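Local coordinates for SusD superfamily protein (Bacteroides vulgatus, PDB 3MYV) that probably binds polysaccharide at the outer membrane in the manner of SusD-like proteins, at residues N68-G73 / V431-E436; K233-W238 / K314-D319; F427-L432 / P449-N454. All blocks are in the same frame, centred on the assembly; numbering follows the deposited sequence.

Contact 1 (N68-G73 / V431-E436); sequences NSLNAG and VLPIPE
Asn68 and Glu436 bring the backbones of 68-73 and 431-436 closest together, their CA atoms 5.2 Å apart, and the two loop segments run in roughly opposing directions, 149° apart end to end. Neither is a regular strand, and no direct hydrogen bond joins them. Side chains make the contact instead, and Leu70 carries most of it. Its isobutyl group reaches across to the Pro433-Ile434-Pro435 backbone: CD2 lies 3.5 Å from Pro433 O, while CD1 rests against Pro435 CA at 3.7 Å. The rings of both prolines also touch the leucine, Pro433 CG lying 4.0 Å and Pro435 CG 3.9 Å from Leu70 CD1. Farther along, Ala72 CB sits against both methyls of Leu432, the nearer being CD2 at 3.7 Å.

At the other end the chemistry turns polar. The extended Glu436 chain, with CG anti to the backbone N (chi1 -180°), runs beside Asn68, and one water bridges the two tips: it accepts from Asn68 ND2 at 3.1 Å and donates to Glu436 OE1 at 2.7 Å.

The contact ties the loop between helices 56-61 and 77-94 to the loop that leads into helix 438-441. Helix 103-128 adjoins its apolar end, where Phe128 touches both Leu70 and Leu432, and the backbone of Leu432 is hydrogen-bonded to that of Cys127.

Contact 2 (K233-W238 / K314-D319); sequences KYVAAW and KLRGTD. With EDO (1,2-ethanediol), chain H.
Trp238 CB lies 3.1 Å from Lys314 O and also near Arg316 CD. CG is anti to the carbonyl carbon, beside the backbone N (chi1 -68°), and the indole beyond it is crossed on one face by the lysine chain. Lys314 CG makes a CH-pi contact there, 3.8 Å from the centroid of the six-membered ring and nearest to CE3; CD lies by CZ3 and CH2, and CE by CZ2. An ethanediol, probably from the crystallisation liquor, lies over the opposite face, its C2 3.5 Å from Trp238 CE3 and its C1 by CH2, while its O2 donates to Ala237 O. NE1 lies over one face of the Tyr234 ring, toward its rim. On the backbone, Arg316 N donates to Trp238 O at 3.2 Å, the N-H...O angle being 158°.

An alanine here would probably leave the methylenes CG to CE of Lys314, and the carbons of the diol on the other face, without the ring they pack on, although the lysine's NZ would keep its partners. NZ donates to a water that in turn donates to Tyr234 OH, bonds to Val392 O and forms a salt bridge with Glu394. In this surface contact between two loops, the lysine methylenes pack on an indole and the flat guanidinium face of Arg316 on a valine methyl, Val235 CG1; the lysine ammonium finds its salt bridge and hydrogen bonds mostly outside the two segments, and Arg316 NH1 bonds to Tyr313 O.

Contact 3 (F427-L432 / P449-N454); sequences FYKCVL and PGYPKN
The rings of Tyr428 and Tyr451 meet edge to face, a T-shaped pair with planes at 69° and centroids 5.2 Å apart. The edge belongs to Tyr428, whose CE2 stands over the centre of one face of the Tyr451 ring. In the plane of that second ring, at its edge, lies Val431 O. One face of Tyr428 is covered over its centre by CG of its neighbour Lys429, and the same methylene lies 3.5 Å from Tyr451 OH, the side chains of Lys429 and Tyr451 crossing at about a right angle.

The Tyr451 hydroxyl donates to Val431 O at 2.7 Å, a short bond in the carbonyl plane with a C=O...O angle of 150°. It fixes the tip of a buried ring while the edge of Tyr428 leans on its face. Tyr428 CG sits between the backbone N and the carbonyl carbon (chi1 80°), and the ring lies against the backbone of Gly450: CD2 is 3.5 Å from Gly450 C, and CE2 lies near Gly450 O. A side chain at Gly450 would collide with Tyr428 CD2, and the positive phi of Gly450 likewise suits glycine. Near the start of the ring, Tyr428 CB rests 3.5 Å from Pro449 O. A water joins the backbones here, donating to Tyr428 O at 2.7 Å and to Pro449 O at 2.6 Å.

The contact holds the C-terminal tail, which follows helix 438-441, against the loop that precedes the same helix. Lys429 NZ is hydrogen-bonded to Phe63 O in the loop after helix 56-61, and the ring of Phe427 meets that of Phe63.

How the contacts relate
Contacts 1 and 3 are neighbours, with centres 9 Å apart and Val431 and Leu432 in common; Pro433 CD packs 3.5 Å from Tyr451 CZ where they touch. Both are partly buried, and both involve the loop before helix 438-441, which thus meets the loop between helices 56-61 and 77-94 in one and the C-terminal tail in the other. Contact 2 lies at the surface, its nearest atoms about 17 Å from contact 1 and about 21 Å from contact 3, and joins two other loops. Leucine and proline packing dominates contact 1, paired tyrosines and a hydroxyl bond contact 3, whereas contact 2 relies on long basic chains against an indole and a valine.

Contact 1 (N68-G73 / V431-E436)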
ATOM      1  N   ASN A  68      -5.549  -6.158 -23.350  1.00 16.54           N
ATOM      2  CA  ASN A  68      -5.450  -4.953 -24.182  1.00 19.48           C
ATOM      3  C   ASN A  68      -5.947  -3.674 -23.515  1.00 19.52           C
ATOM      4  O   ASN A  68      -5.888  -2.602 -24.121  1.00 17.54           O
ATOM      5  CB  ASN A  68      -6.093  -5.155 -25.576  1.00 23.05           C
ATOM      6  CG  ASN A  68      -7.619  -5.236 -25.548  1.00 30.57           C
ATOM      7  OD1 ASN A  68      -8.264  -5.024 -24.515  1.00 33.40           O
ATOM      8  ND2 ASN A  68      -8.205  -5.517 -26.711  1.00 33.61           N
ATOM      9  N   SER A  69      -6.385  -3.780 -22.260  1.00 17.04           N
ATOM     10  CA  SER A  69      -6.837  -2.617 -21.494  1.00 17.13           C
ATOM     11  C   SER A  69      -6.878  -3.034 -20.023  1.00 17.25           C
ATOM     12  O   SER A  69      -7.902  -3.517 -19.526  1.00 16.20           O
ATOM     13  CB  SER A  69      -8.220  -2.160 -21.981  1.00 18.56           C
ATOM     14  OG  SER A  69      -8.577  -0.898 -21.452  1.00 17.78           O
ATOM     15  N   LEU A  70      -5.757  -2.861 -19.323  1.00 15.81           N
ATOM     16  CA  LEU A  70      -5.687  -3.347 -17.930  1.00 13.99           C
ATOM     17  C   LEU A  70      -6.754  -2.689 -17.054  1.00 14.67           C
ATOM     18  O   LEU A  70      -7.246  -3.331 -16.150  1.00 14.30           O
ATOM     19  CB  LEU A  70      -4.307  -3.218 -17.311  1.00 14.87           C
ATOM     20  CG  LEU A  70      -3.376  -4.431 -17.440  1.00 17.20           C
ATOM     21  CD1 LEU A  70      -3.142  -4.877 -18.909  1.00 16.88           C
ATOM     22  CD2 LEU A  70      -2.062  -4.167 -16.725  1.00 16.59           C
ATOM     23  N   ASN A  71      -7.127  -1.439 -17.329  1.00 13.04           N
ATOM     24  CA  ASN A  71      -8.122  -0.731 -16.520  1.00 12.78           C
ATOM     25  C   ASN A  71      -7.684  -0.735 -15.059  1.00 13.79           C
ATOM     26  O   ASN A  71      -8.481  -1.001 -14.146  1.00 15.44           O
ATOM     27  CB  ASN A  71      -9.529  -1.332 -16.666  1.00 15.10           C
ATOM     28  CG  ASN A  71     -10.025  -1.374 -18.117  1.00 14.99           C
ATOM     29  OD1 ASN A  71      -9.636  -0.558 -18.931  1.00 16.91           O
ATOM     30  ND2 ASN A  71     -10.919  -2.312 -18.420  1.00 16.78           N
ATOM     31  N   ALA A  72      -6.412  -0.404 -14.849  1.00 14.56           N
ATOM     32  CA  ALA A  72      -5.824  -0.377 -13.517  1.00 15.12           C
ATOM     33  C   ALA A  72      -4.767   0.716 -13.434  1.00 14.47           C
ATOM     34  O   ALA A  72      -3.647   0.484 -12.988  1.00 15.39           O
ATOM     35  CB  ALA A  72      -5.235  -1.772 -13.136  1.00 15.56           C
ATOM     36  N   GLY A  73      -5.134   1.917 -13.864  1.00 13.99           N
ATOM     37  CA  GLY A  73      -4.214   3.037 -13.826  1.00 14.50           C
ATOM     38  C   GLY A  73      -2.964   2.752 -14.653  1.00 13.55           C
ATOM     39  O   GLY A  73      -3.070   2.391 -15.816  1.00 14.31           O
ATOM     40  N   VAL A 431      -5.270 -11.514  -9.881  1.00 13.99           N
ATOM     41  CA  VAL A 431      -4.130 -10.826 -10.458  1.00 14.49           C
ATOM     42  C   VAL A 431      -4.558 -10.112 -11.726  1.00 15.16           C
ATOM     43  O   VAL A 431      -5.537 -10.508 -12.375  1.00 16.07           O
ATOM     44  CB  VAL A 431      -2.965 -11.790 -10.796  1.00 13.66           C
ATOM     45  CG1 VAL A 431      -2.362 -12.372  -9.500  1.00 11.85           C
ATOM     46  CG2 VAL A 431      -3.423 -12.915 -11.746  1.00 10.88           C
ATOM     47  N   LEU A 432      -3.835  -9.045 -12.054  1.00 14.70           N
ATOM     48  CA  LEU A 432      -4.033  -8.346 -13.330  1.00 13.86           C
ATOM     49  C   LEU A 432      -3.430  -9.133 -14.470  1.00 14.39           C
ATOM     50  O   LEU A 432      -2.506  -9.947 -14.258  1.00 14.86           O
ATOM     51  CB  LEU A 432      -3.378  -6.971 -13.303  1.00 14.60           C
ATOM     52  CG  LEU A 432      -4.034  -5.920 -12.420  1.00 13.67           C
ATOM     53  CD1 LEU A 432      -3.094  -4.748 -12.288  1.00 11.06           C
ATOM     54  CD2 LEU A 432      -5.429  -5.461 -12.913  1.00 11.33           C
ATOM     55  N   PRO A 433      -3.957  -8.928 -15.693  1.00 15.57           N
ATOM     56  CA  PRO A 433      -3.296  -9.576 -16.819  1.00 14.04           C
ATOM     57  C   PRO A 433      -2.008  -8.841 -17.245  1.00 13.70           C
ATOM     58  O   PRO A 433      -1.858  -7.626 -17.033  1.00 14.22           O
ATOM     59  CB  PRO A 433      -4.347  -9.501 -17.913  1.00 15.82           C
ATOM     60  CG  PRO A 433      -5.028  -8.166 -17.639  1.00 14.77           C
ATOM     61  CD  PRO A 433      -5.085  -8.085 -16.130  1.00 15.96           C
ATOM     62  N   ILE A 434      -1.086  -9.604 -17.817  1.00 14.14           N
ATOM     63  CA  ILE A 434       0.085  -9.063 -18.481  1.00 13.80           C
ATOM     64  C   ILE A 434      -0.413  -8.250 -19.701  1.00 13.74           C
ATOM     65  O   ILE A 434      -1.232  -8.767 -20.482  1.00 15.45           O
ATOM     66  CB  ILE A 434       1.059 -10.205 -18.940  1.00 14.49           C
ATOM     67  CG1 ILE A 434       1.488 -11.122 -17.772  1.00 16.16           C
ATOM     68  CG2 ILE A 434       2.284  -9.603 -19.661  1.00 12.17           C
ATOM     69  CD1 ILE A 434       2.189 -10.439 -16.610  1.00 15.54           C
ATOM     70  N   PRO A 435       0.045  -6.999 -19.859  1.00 13.33           N
ATOM     71  CA  PRO A 435      -0.389  -6.188 -21.008  1.00 14.96           C
ATOM     72  C   PRO A 435      -0.043  -6.847 -22.332  1.00 16.29           C
ATOM     73  O   PRO A 435       1.071  -7.362 -22.504  1.00 14.55           O
ATOM     74  CB  PRO A 435       0.394  -4.878 -20.853  1.00 12.16           C
ATOM     75  CG  PRO A 435       0.746  -4.832 -19.397  1.00 14.28           C
ATOM     76  CD  PRO A 435       0.907  -6.228 -18.944  1.00 15.95           C
ATOM     77  N   GLU A 436      -0.982  -6.789 -23.261  1.00 14.38           N
ATOM     78  CA  GLU A 436      -0.866  -7.462 -24.550  1.00 15.73           C
ATOM     79  C   GLU A 436       0.439  -7.072 -25.277  1.00 15.87           C
ATOM     80  O   GLU A 436       1.094  -7.922 -25.900  1.00 14.50           O
ATOM     81  CB  GLU A 436      -2.079  -7.122 -25.412  1.00 18.21           C
ATOM     82  CG  GLU A 436      -2.093  -7.768 -26.790  1.00 25.61           C
ATOM     83  CD  GLU A 436      -3.343  -7.418 -27.598  1.00 33.32           C
ATOM     84  OE1 GLU A 436      -3.468  -6.259 -28.059  1.00 37.75           O
ATOM     85  OE2 GLU A 436      -4.183  -8.316 -27.796  1.00 39.96           O
TER
HETATM   86  O   HOH W   1      -6.080  -6.213 -28.902  1.00 35.75           O

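Contact 2 (K233-W238 / K314-D319)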
ATOM      1  N   LYS A 233      -7.307  13.288  18.883  1.00 17.46           N
ATOM      2  CA  LYS A 233      -6.643  13.987  17.799  1.00 18.64           C
ATOM      3  C   LYS A 233      -6.641  13.199  16.486  1.00 15.39           C
ATOM      4  O   LYS A 233      -6.021  13.618  15.507  1.00 18.56           O
ATOM      5  CB  LYS A 233      -5.193  14.236  18.186  1.00 20.23           C
ATOM      6  CG  LYS A 233      -5.020  14.903  19.524  1.00 25.44           C
ATOM      7  CD  LYS A 233      -5.236  16.377  19.435  1.00 35.24           C
ATOM      8  CE  LYS A 233      -4.737  17.053  20.705  1.00 42.95           C
ATOM      9  NZ  LYS A 233      -5.312  18.419  20.818  1.00 46.25           N
ATOM     10  N   TYR A 234      -7.267  12.037  16.481  1.00 16.86           N
ATOM     11  CA  TYR A 234      -7.231  11.128  15.319  1.00 15.05           C
ATOM     12  C   TYR A 234      -7.856  11.732  14.051  1.00 16.33           C
ATOM     13  O   TYR A 234      -7.233  11.735  12.980  1.00 15.70           O
ATOM     14  CB  TYR A 234      -7.930   9.812  15.678  1.00 14.70           C
ATOM     15  CG  TYR A 234      -7.802   8.723  14.646  1.00 13.82           C
ATOM     16  CD1 TYR A 234      -6.694   7.898  14.607  1.00 15.41           C
ATOM     17  CD2 TYR A 234      -8.811   8.519  13.698  1.00 17.32           C
ATOM     18  CE1 TYR A 234      -6.615   6.875  13.681  1.00 15.72           C
ATOM     19  CE2 TYR A 234      -8.719   7.526  12.766  1.00 15.36           C
ATOM     20  CZ  TYR A 234      -7.617   6.716  12.750  1.00 16.23           C
ATOM     21  OH  TYR A 234      -7.534   5.708  11.828  1.00 15.53           O
ATOM     22  N   VAL A 235      -9.072  12.264  14.159  1.00 16.12           N
ATOM     23  CA  VAL A 235      -9.717  12.833  12.969  1.00 15.02           C
ATOM     24  C   VAL A 235      -8.891  13.991  12.413  1.00 14.86           C
ATOM     25  O   VAL A 235      -8.630  14.064  11.193  1.00 13.71           O
ATOM     26  CB  VAL A 235     -11.168  13.261  13.249  1.00 15.87           C
ATOM     27  CG1 VAL A 235     -11.736  14.036  12.056  1.00 15.72           C
ATOM     28  CG2 VAL A 235     -12.014  12.051  13.543  1.00 17.08           C
ATOM     29  N   ALA A 236      -8.452  14.889  13.295  1.00 16.43           N
ATOM     30  CA  ALA A 236      -7.631  16.045  12.859  1.00 16.08           C
ATOM     31  C   ALA A 236      -6.305  15.640  12.210  1.00 15.37           C
ATOM     32  O   ALA A 236      -5.696  16.425  11.444  1.00 14.92           O
ATOM     33  CB  ALA A 236      -7.375  17.029  14.047  1.00 17.55           C
ATOM     34  N   ALA A 237      -5.826  14.431  12.514  1.00 14.35           N
ATOM     35  CA  ALA A 237      -4.556  13.938  11.981  1.00 14.69           C
ATOM     36  C   ALA A 237      -4.630  13.632  10.480  1.00 13.35           C
ATOM     37  O   ALA A 237      -3.595  13.516   9.809  1.00 14.15           O
ATOM     38  CB  ALA A 237      -4.079  12.685  12.770  1.00 13.52           C
ATOM     39  N   TRP A 238      -5.856  13.531   9.964  1.00 14.45           N
ATOM     40  CA  TRP A 238      -6.098  13.258   8.541  1.00 14.22           C
ATOM     41  C   TRP A 238      -6.311  14.499   7.700  1.00 14.25           C
ATOM     42  O   TRP A 238      -6.622  14.387   6.506  1.00 14.46           O
ATOM     43  CB  TRP A 238      -7.281  12.276   8.375  1.00 14.55           C
ATOM     44  CG  TRP A 238      -6.931  10.944   8.887  1.00 13.60           C
ATOM     45  CD1 TRP A 238      -7.260  10.413  10.104  1.00 13.19           C
ATOM     46  CD2 TRP A 238      -6.092   9.976   8.243  1.00 16.30           C
ATOM     47  NE1 TRP A 238      -6.706   9.158  10.232  1.00 13.47           N
ATOM     48  CE2 TRP A 238      -5.981   8.877   9.107  1.00 14.98           C
ATOM     49  CE3 TRP A 238      -5.447   9.924   6.997  1.00 18.81           C
ATOM     50  CZ2 TRP A 238      -5.236   7.748   8.780  1.00 14.50           C
ATOM     51  CZ3 TRP A 238      -4.708   8.813   6.683  1.00 15.47           C
ATOM     52  CH2 TRP A 238      -4.610   7.740   7.562  1.00 17.73           C
ATOM     53  N   LYS A 314     -11.557  10.449   4.806  1.00 14.45           N
ATOM     54  CA  LYS A 314     -10.258  10.255   5.406  1.00 15.07           C
ATOM     55  C   LYS A 314      -9.216  11.216   4.832  1.00 16.37           C
ATOM     56  O   LYS A 314      -8.238  11.515   5.500  1.00 14.07           O
ATOM     57  CB  LYS A 314      -9.826   8.781   5.277  1.00 16.13           C
ATOM     58  CG  LYS A 314      -8.445   8.496   5.803  1.00 18.83           C
ATOM     59  CD  LYS A 314      -8.127   7.010   5.833  1.00 15.79           C
ATOM     60  CE  LYS A 314      -8.381   6.370   7.156  1.00 15.01           C
ATOM     61  NZ  LYS A 314      -7.986   4.881   7.271  1.00 10.03           N
ATOM     62  N   LEU A 315      -9.419  11.719   3.616  1.00 15.27           N
ATOM     63  CA  LEU A 315      -8.518  12.708   3.069  1.00 16.44           C
ATOM     64  C   LEU A 315      -9.223  14.056   3.178  1.00 14.84           C
ATOM     65  O   LEU A 315     -10.054  14.446   2.326  1.00 13.21           O
ATOM     66  CB  LEU A 315      -8.140  12.337   1.618  1.00 14.97           C
ATOM     67  CG  LEU A 315      -7.378  10.991   1.524  1.00 17.45           C
ATOM     68  CD1 LEU A 315      -8.321   9.763   1.233  1.00 16.84           C
ATOM     69  CD2 LEU A 315      -6.312  11.041   0.470  1.00 14.79           C
ATOM     70  N   ARG A 316      -8.898  14.761   4.252  1.00 15.25           N
ATOM     71  CA  ARG A 316      -9.750  15.837   4.728  1.00 16.48           C
ATOM     72  C   ARG A 316      -9.176  17.203   4.321  1.00 17.57           C
ATOM     73  O   ARG A 316      -8.038  17.527   4.630  1.00 17.91           O
ATOM     74  CB  ARG A 316      -9.900  15.740   6.258  1.00 15.75           C
ATOM     75  CG  ARG A 316     -10.527  14.417   6.735  1.00 18.74           C
ATOM     76  CD  ARG A 316     -10.674  14.332   8.269  1.00 16.41           C
ATOM     77  NE  ARG A 316     -11.755  15.167   8.793  1.00 13.93           N
ATOM     78  CZ  ARG A 316     -13.029  14.790   8.903  1.00 15.32           C
ATOM     79  NH1 ARG A 316     -13.432  13.567   8.517  1.00 15.02           N
ATOM     80  NH2 ARG A 316     -13.919  15.641   9.430  1.00 14.97           N
ATOM     81  N   GLY A 317      -9.984  18.008   3.652  1.00 17.68           N
ATOM     82  CA  GLY A 317      -9.587  19.361   3.297  1.00 21.72           C
ATOM     83  C   GLY A 317     -10.009  20.299   4.407  1.00 20.19           C
ATOM     84  O   GLY A 317     -10.433  19.856   5.462  1.00 19.90           O
ATOM     85  N   THR A 318      -9.893  21.596   4.159  1.00 22.23           N
ATOM     86  CA  THR A 318     -10.314  22.615   5.125  1.00 23.00           C
ATOM     87  C   THR A 318     -11.809  22.909   5.119  1.00 24.41           C
ATOM     88  O   THR A 318     -12.294  23.543   6.046  1.00 24.11           O
ATOM     89  CB  THR A 318      -9.565  23.923   4.884  1.00 24.14           C
ATOM     90  OG1 THR A 318      -9.886  24.405   3.574  1.00 25.55           O
ATOM     91  CG2 THR A 318      -8.053  23.697   4.978  1.00 24.93           C
ATOM     92  N   ASP A 319     -12.537  22.459   4.090  1.00 22.99           N
ATOM     93  CA  ASP A 319     -13.986  22.664   3.977  1.00 23.76           C
ATOM     94  C   ASP A 319     -14.712  21.349   3.664  1.00 24.01           C
ATOM     95  O   ASP A 319     -14.396  20.691   2.645  1.00 19.87           O
ATOM     96  CB  ASP A 319     -14.263  23.698   2.864  1.00 25.57           C
ATOM     97  CG  ASP A 319     -15.767  24.045   2.716  1.00 33.36           C
ATOM     98  OD1 ASP A 319     -16.482  24.056   3.738  1.00 44.33           O
ATOM     99  OD2 ASP A 319     -16.242  24.336   1.579  1.00 36.72           O
TER
HETATM  100  C1  EDO H 509      -1.672   9.531   8.812  1.00 30.33           C
HETATM  101  O1  EDO H 509      -0.335   9.970   9.073  1.00 20.17           O
HETATM  102  C2  EDO H 509      -2.664  10.677   9.021  1.00 20.99           C
HETATM  103  O2  EDO H 509      -2.418  11.689   8.054  1.00 23.09           O
HETATM  104  O   HOH W   2      -9.449   4.945   9.669  1.00 20.01           O

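Contact 3 (F427-L432 / P449-N454)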
ATOM      1  N   PHE A 427      -9.481 -17.239  -7.758  1.00 19.45           N
ATOM      2  CA  PHE A 427     -10.144 -16.419  -8.775  1.00 19.67           C
ATOM      3  C   PHE A 427      -9.123 -15.868  -9.750  1.00 15.69           C
ATOM      4  O   PHE A 427      -8.173 -15.211  -9.338  1.00 18.67           O
ATOM      5  CB  PHE A 427     -10.850 -15.249  -8.098  1.00 20.74           C
ATOM      6  CG  PHE A 427     -11.668 -14.398  -9.025  1.00 19.66           C
ATOM      7  CD1 PHE A 427     -12.458 -14.961 -10.019  1.00 21.50           C
ATOM      8  CD2 PHE A 427     -11.720 -13.025  -8.837  1.00 15.89           C
ATOM      9  CE1 PHE A 427     -13.238 -14.159 -10.844  1.00 25.17           C
ATOM     10  CE2 PHE A 427     -12.497 -12.243  -9.630  1.00 22.06           C
ATOM     11  CZ  PHE A 427     -13.262 -12.803 -10.637  1.00 16.93           C
ATOM     12  N   TYR A 428      -9.317 -16.116 -11.045  1.00 16.32           N
ATOM     13  CA  TYR A 428      -8.251 -15.837 -12.012  1.00 15.82           C
ATOM     14  C   TYR A 428      -7.948 -14.353 -12.109  1.00 16.55           C
ATOM     15  O   TYR A 428      -6.834 -13.967 -12.501  1.00 14.79           O
ATOM     16  CB  TYR A 428      -8.535 -16.460 -13.382  1.00 17.36           C
ATOM     17  CG  TYR A 428      -9.489 -15.708 -14.297  1.00 15.89           C
ATOM     18  CD1 TYR A 428     -10.865 -15.826 -14.160  1.00 21.61           C
ATOM     19  CD2 TYR A 428      -9.009 -14.922 -15.325  1.00 22.35           C
ATOM     20  CE1 TYR A 428     -11.734 -15.163 -15.002  1.00 21.87           C
ATOM     21  CE2 TYR A 428      -9.856 -14.264 -16.180  1.00 17.47           C
ATOM     22  CZ  TYR A 428     -11.226 -14.380 -16.014  1.00 20.02           C
ATOM     23  OH  TYR A 428     -12.076 -13.708 -16.859  1.00 22.16           O
ATOM     24  N   LYS A 429      -8.918 -13.520 -11.722  1.00 14.18           N
ATOM     25  CA  LYS A 429      -8.716 -12.074 -11.785  1.00 15.02           C
ATOM     26  C   LYS A 429      -8.237 -11.490 -10.464  1.00 15.22           C
ATOM     27  O   LYS A 429      -8.233 -10.268 -10.310  1.00 15.94           O
ATOM     28  CB  LYS A 429      -9.965 -11.375 -12.323  1.00 13.17           C
ATOM     29  CG  LYS A 429     -10.258 -11.811 -13.758  1.00 16.14           C
ATOM     30  CD  LYS A 429     -11.225 -10.923 -14.463  1.00 22.38           C
ATOM     31  CE  LYS A 429     -12.660 -11.154 -14.008  1.00 23.94           C
ATOM     32  NZ  LYS A 429     -13.602 -10.443 -14.912  1.00 20.26           N
ATOM     33  N   CYS A 430      -7.801 -12.345  -9.526  1.00 14.94           N
ATOM     34  CA  CYS A 430      -7.104 -11.843  -8.327  1.00 14.74           C
ATOM     35  C   CYS A 430      -5.699 -11.335  -8.631  1.00 14.75           C
ATOM     36  O   CYS A 430      -5.030 -10.770  -7.753  1.00 13.91           O
ATOM     37  CB  CYS A 430      -7.080 -12.867  -7.174  1.00 13.98           C
ATOM     38  SG  CYS A 430      -5.811 -14.198  -7.335  1.00 15.33           S
ATOM     39  N   VAL A 431      -5.270 -11.514  -9.881  1.00 13.99           N
ATOM     40  CA  VAL A 431      -4.130 -10.826 -10.458  1.00 14.49           C
ATOM     41  C   VAL A 431      -4.558 -10.112 -11.726  1.00 15.16           C
ATOM     42  O   VAL A 431      -5.537 -10.508 -12.375  1.00 16.07           O
ATOM     43  CB  VAL A 431      -2.965 -11.790 -10.796  1.00 13.66           C
ATOM     44  CG1 VAL A 431      -2.362 -12.372  -9.500  1.00 11.85           C
ATOM     45  CG2 VAL A 431      -3.423 -12.915 -11.746  1.00 10.88           C
ATOM     46  N   LEU A 432      -3.835  -9.045 -12.054  1.00 14.70           N
ATOM     47  CA  LEU A 432      -4.033  -8.346 -13.330  1.00 13.86           C
ATOM     48  C   LEU A 432      -3.430  -9.133 -14.470  1.00 14.39           C
ATOM     49  O   LEU A 432      -2.506  -9.947 -14.258  1.00 14.86           O
ATOM     50  CB  LEU A 432      -3.378  -6.971 -13.303  1.00 14.60           C
ATOM     51  CG  LEU A 432      -4.034  -5.920 -12.420  1.00 13.67           C
ATOM     52  CD1 LEU A 432      -3.094  -4.748 -12.288  1.00 11.06           C
ATOM     53  CD2 LEU A 432      -5.429  -5.461 -12.913  1.00 11.33           C
ATOM     54  N   PRO A 449      -3.179 -17.130 -15.967  1.00 16.95           N
ATOM     55  CA  PRO A 449      -4.183 -18.144 -16.315  1.00 19.98           C
ATOM     56  C   PRO A 449      -5.578 -17.525 -16.358  1.00 19.25           C
ATOM     57  O   PRO A 449      -5.862 -16.601 -15.602  1.00 18.02           O
ATOM     58  CB  PRO A 449      -4.092 -19.165 -15.162  1.00 20.53           C
ATOM     59  CG  PRO A 449      -3.214 -18.633 -14.183  1.00 20.64           C
ATOM     60  CD  PRO A 449      -2.420 -17.479 -14.753  1.00 17.41           C
ATOM     61  N   GLY A 450      -6.413 -17.988 -17.282  1.00 19.95           N
ATOM     62  CA  GLY A 450      -7.792 -17.519 -17.371  1.00 19.83           C
ATOM     63  C   GLY A 450      -7.987 -16.377 -18.343  1.00 19.34           C
ATOM     64  O   GLY A 450      -9.028 -16.277 -18.989  1.00 21.60           O
ATOM     65  N   TYR A 451      -6.995 -15.502 -18.456  1.00 18.91           N
ATOM     66  CA  TYR A 451      -7.105 -14.362 -19.339  1.00 18.69           C
ATOM     67  C   TYR A 451      -6.929 -14.821 -20.789  1.00 19.75           C
ATOM     68  O   TYR A 451      -6.261 -15.819 -21.022  1.00 19.45           O
ATOM     69  CB  TYR A 451      -6.053 -13.306 -18.972  1.00 20.95           C
ATOM     70  CG  TYR A 451      -6.379 -12.493 -17.741  1.00 20.02           C
ATOM     71  CD1 TYR A 451      -7.350 -11.511 -17.781  1.00 15.96           C
ATOM     72  CD2 TYR A 451      -5.716 -12.710 -16.533  1.00 18.04           C
ATOM     73  CE1 TYR A 451      -7.650 -10.740 -16.659  1.00 15.52           C
ATOM     74  CE2 TYR A 451      -5.997 -11.945 -15.413  1.00 15.46           C
ATOM     75  CZ  TYR A 451      -6.966 -10.960 -15.487  1.00 16.81           C
ATOM     76  OH  TYR A 451      -7.273 -10.200 -14.389  1.00 14.88           O
ATOM     77  N   PRO A 452      -7.540 -14.113 -21.762  1.00 19.65           N
ATOM     78  CA  PRO A 452      -7.315 -14.468 -23.174  1.00 23.13           C
ATOM     79  C   PRO A 452      -5.918 -14.071 -23.636  1.00 22.75           C
ATOM     80  O   PRO A 452      -5.297 -13.190 -23.034  1.00 20.39           O
ATOM     81  CB  PRO A 452      -8.354 -13.638 -23.926  1.00 24.30           C
ATOM     82  CG  PRO A 452      -8.590 -12.444 -23.065  1.00 23.98           C
ATOM     83  CD  PRO A 452      -8.472 -12.985 -21.628  1.00 23.32           C
ATOM     84  N   LYS A 453      -5.417 -14.752 -24.659  1.00 21.93           N
ATOM     85  CA  LYS A 453      -4.187 -14.365 -25.355  1.00 22.98           C
ATOM     86  C   LYS A 453      -4.522 -14.360 -26.859  1.00 24.53           C
ATOM     87  O   LYS A 453      -4.757 -15.401 -27.441  1.00 27.29           O
ATOM     88  CB  LYS A 453      -3.046 -15.330 -25.001  1.00 25.58           C
ATOM     89  CG  LYS A 453      -1.646 -14.825 -25.390  1.00 26.28           C
ATOM     90  CD  LYS A 453      -0.506 -15.660 -24.783  1.00 26.62           C
ATOM     91  CE  LYS A 453       0.853 -15.302 -25.436  1.00 27.41           C
ATOM     92  NZ  LYS A 453       2.004 -16.161 -24.972  1.00 22.45           N
ATOM     93  N   ASN A 454      -4.619 -13.170 -27.441  1.00 27.53           N
ATOM     94  CA  ASN A 454      -5.040 -13.009 -28.838  1.00 28.67           C
ATOM     95  C   ASN A 454      -3.970 -13.581 -29.765  1.00 30.74           C
ATOM     96  O   ASN A 454      -2.787 -13.378 -29.502  1.00 27.30           O
ATOM     97  CB  ASN A 454      -5.287 -11.552 -29.180  1.00 29.79           C
ATOM     98  CG  ASN A 454      -6.232 -11.393 -30.356  1.00 29.90           C
ATOM     99  OD1 ASN A 454      -7.449 -11.522 -30.186  1.00 29.21           O
ATOM    100  ND2 ASN A 454      -5.687 -11.129 -31.559  1.00 20.83           N
ATOM    101  OXT ASN A 454      -4.271 -14.277 -30.734  1.00 30.24           O
TER
HETATM  102  O   HOH W   3      -4.767 -15.440 -13.514  1.00 12.56           O